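Local atomic coordinates of thin, isoform D (Drosophila melanogaster, PDB entry 6D69), a protein that probably acts as a zinc-binding, RING-type ubiquitin-protein ligase, this chain being the NHL-repeat beta-propeller at its C-terminal end. Residues A[206-211]-A[233-238]. Residues are numbered along the deposited sequence; the frame is centred on the assembly and turned at random.
Sequences NNHRIQ and FKFPRG
His208 ND1 accepts the backbone N-H of Phe235 in a bond of 3.0 Å that is fairly straight, 160° at the hydrogen, and the donor sits almost exactly in the imidazole plane. This is a junction between neighbouring blades of the NHL beta-propeller: 206-211 turns into the third strand of one blade, while 233-238 leads into the innermost strand of the next. The histidine's CG is anti to its own carbonyl carbon (chi1 -48°), which swings the ring across to the incoming chain. The same ring meets the Phe235 side chain edge-on, CE1 standing over the middle of the phenyl face, with centroids 4.4 Å apart and planes at 80°. One imidazole therefore holds both the main chain and the side chain of Phe235; an alanine here would take both holds away and would probably leave the Phe235 N-H without its acceptor and the phenyl freer to turn. Asn206 OD1 comes to the rim of that phenyl, 3.4 Å from Phe235 CE1, its amide plane nearly perpendicular to the ring. Toward the strands the contact turns apolar. Phe233 lays its ring edge along the backbone at His208 O and Arg209 CA, and its CE2 lies 3.6 Å from Ile210 CG1, the two side chains crossing at about a right angle. Pro236 fits in beside them, its CD 3.8 Å from His208 CA, and Val249 of the second blade packs on Ile210, Phe233 and Pro236 alike. Arg209 points off to a salt bridge with Asp204. A water joins the two segments at their polar end, donating to Asn206 OD1 at 2.6 Å and accepting from Arg237 NH2 at 2.9 Å.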
loop_
_atom_site.group_PDB
_atom_site.type_symbol
_atom_site.label_atom_id
_atom_site.label_comp_id
_atom_site.label_asym_id
_atom_site.label_seq_id
_atom_site.Cartn_x
_atom_site.Cartn_y
_atom_site.Cartn_z
ATOM N N ASN A 206 -0.955 1.429 15.065
ATOM C CA ASN A 206 -1.102 1.966 16.403
ATOM C C ASN A 206 0.055 1.562 17.317
ATOM O O ASN A 206 0.298 2.238 18.325
ATOM C CB ASN A 206 -2.479 1.540 16.935
ATOM C CG ASN A 206 -3.624 2.360 16.310
ATOM O OD1 ASN A 206 -3.409 3.149 15.390
ATOM N ND2 ASN A 206 -4.842 2.166 16.808
ATOM N N ASN A 207 0.813 0.528 16.957
ATOM C CA ASN A 207 2.062 0.222 17.643
ATOM C C ASN A 207 3.255 1.012 17.112
ATOM O O ASN A 207 4.380 0.769 17.556
ATOM C CB ASN A 207 2.360 -1.277 17.556
ATOM C CG ASN A 207 1.547 -2.096 18.534
ATOM O OD1 ASN A 207 1.591 -1.845 19.729
ATOM N ND2 ASN A 207 0.817 -3.086 18.039
ATOM N N HIS A 208 3.049 1.918 16.153
ATOM C CA HIS A 208 4.076 2.855 15.671
ATOM C C HIS A 208 5.397 2.168 15.326
ATOM O O HIS A 208 6.467 2.572 15.796
ATOM C CB HIS A 208 4.308 3.955 16.700
ATOM C CG HIS A 208 3.037 4.552 17.189
ATOM N ND1 HIS A 208 2.255 5.374 16.410
ATOM C CD2 HIS A 208 2.367 4.377 18.349
ATOM C CE1 HIS A 208 1.174 5.712 17.086
ATOM N NE2 HIS A 208 1.218 5.120 18.266
ATOM N N ARG A 209 5.311 1.169 14.440
ATOM C CA ARG A 209 6.382 0.222 14.156
ATOM C C ARG A 209 6.055 -0.463 12.840
ATOM O O ARG A 209 4.889 -0.571 12.455
ATOM C CB ARG A 209 6.549 -0.856 15.271
ATOM C CG ARG A 209 5.286 -1.702 15.530
ATOM C CD ARG A 209 5.505 -3.173 15.880
ATOM N NE ARG A 209 5.658 -3.458 17.312
ATOM C CZ ARG A 209 4.943 -4.342 18.018
ATOM N NH1 ARG A 209 3.985 -5.073 17.486
ATOM N NH2 ARG A 209 5.195 -4.490 19.310
ATOM N N ILE A 210 7.093 -0.925 12.160
ATOM C CA ILE A 210 6.944 -1.813 11.009
ATOM C C ILE A 210 7.290 -3.221 11.468
ATOM O O ILE A 210 8.358 -3.446 12.058
ATOM C CB ILE A 210 7.847 -1.375 9.836
ATOM C CG1 ILE A 210 7.527 0.054 9.363
ATOM C CG2 ILE A 210 7.719 -2.300 8.666
ATOM C CD1 ILE A 210 6.143 0.246 8.869
ATOM N N GLN A 211 6.393 -4.165 11.191
ATOM C CA GLN A 211 6.563 -5.579 11.547
ATOM C C GLN A 211 6.922 -6.406 10.318
ATOM O O GLN A 211 6.231 -6.324 9.288
ATOM C CB GLN A 211 5.279 -6.164 12.146
ATOM C CG GLN A 211 4.941 -5.803 13.594
ATOM C CD GLN A 211 5.842 -6.483 14.558
ATOM O OE1 GLN A 211 7.040 -6.193 14.594
ATOM N NE2 GLN A 211 5.289 -7.404 15.352
ATOM N N PHE A 233 8.135 6.565 14.276
ATOM C CA PHE A 233 6.884 6.696 13.557
ATOM C C PHE A 233 5.789 7.209 14.475
ATOM O O PHE A 233 5.793 6.954 15.686
ATOM C CB PHE A 233 6.418 5.342 12.959
ATOM C CG PHE A 233 7.404 4.702 12.043
ATOM C CD1 PHE A 233 7.929 5.398 10.969
ATOM C CD2 PHE A 233 7.793 3.393 12.254
ATOM C CE1 PHE A 233 8.808 4.802 10.123
ATOM C CE2 PHE A 233 8.688 2.788 11.401
ATOM C CZ PHE A 233 9.190 3.500 10.340
ATOM N N LYS A 234 4.850 7.928 13.862
ATOM C CA LYS A 234 3.547 8.228 14.445
ATOM C C LYS A 234 2.511 7.748 13.440
ATOM O O LYS A 234 2.283 8.405 12.419
ATOM C CB LYS A 234 3.375 9.716 14.707
ATOM C CG LYS A 234 4.359 10.342 15.609
ATOM C CD LYS A 234 4.226 9.899 17.025
ATOM C CE LYS A 234 5.155 10.805 17.853
ATOM N NZ LYS A 234 5.331 10.431 19.296
ATOM N N PHE A 235 1.912 6.598 13.718
ATOM C CA PHE A 235 0.839 6.028 12.914
ATOM C C PHE A 235 1.266 5.767 11.477
ATOM O O PHE A 235 0.684 6.314 10.534
ATOM C CB PHE A 235 -0.372 6.947 12.979
ATOM C CG PHE A 235 -0.905 7.098 14.373
ATOM C CD1 PHE A 235 -1.659 6.075 14.958
ATOM C CD2 PHE A 235 -0.607 8.224 15.128
ATOM C CE1 PHE A 235 -2.125 6.190 16.250
ATOM C CE2 PHE A 235 -1.070 8.328 16.424
ATOM C CZ PHE A 235 -1.829 7.318 16.973
ATOM N N PRO A 236 2.254 4.903 11.266
ATOM C CA PRO A 236 2.646 4.570 9.897
ATOM C C PRO A 236 1.464 4.107 9.059
ATOM O O PRO A 236 0.629 3.311 9.502
ATOM C CB PRO A 236 3.663 3.440 10.079
ATOM C CG PRO A 236 3.331 2.833 11.447
ATOM C CD PRO A 236 2.910 4.027 12.261
ATOM N N ARG A 237 1.422 4.591 7.818
ATOM C CA ARG A 237 0.430 4.120 6.861
ATOM C C ARG A 237 1.134 3.320 5.756
ATOM O O ARG A 237 1.608 2.224 6.035
ATOM C CB ARG A 237 -0.411 5.290 6.341
ATOM C CG ARG A 237 -1.339 5.932 7.433
ATOM C CD ARG A 237 -2.735 5.269 7.567
ATOM N NE ARG A 237 -3.488 5.687 8.741
ATOM C CZ ARG A 237 -3.216 5.260 9.974
ATOM N NH1 ARG A 237 -2.207 4.441 10.197
ATOM N NH2 ARG A 237 -3.935 5.656 11.002
ATOM N N GLY A 238 1.233 3.823 4.528
ATOM C CA GLY A 238 1.748 3.002 3.433
ATOM C C GLY A 238 3.168 2.502 3.659
ATOM O O GLY A 238 4.015 3.172 4.256
HETATM O O HOH W 1 -4.592 4.789 13.728
#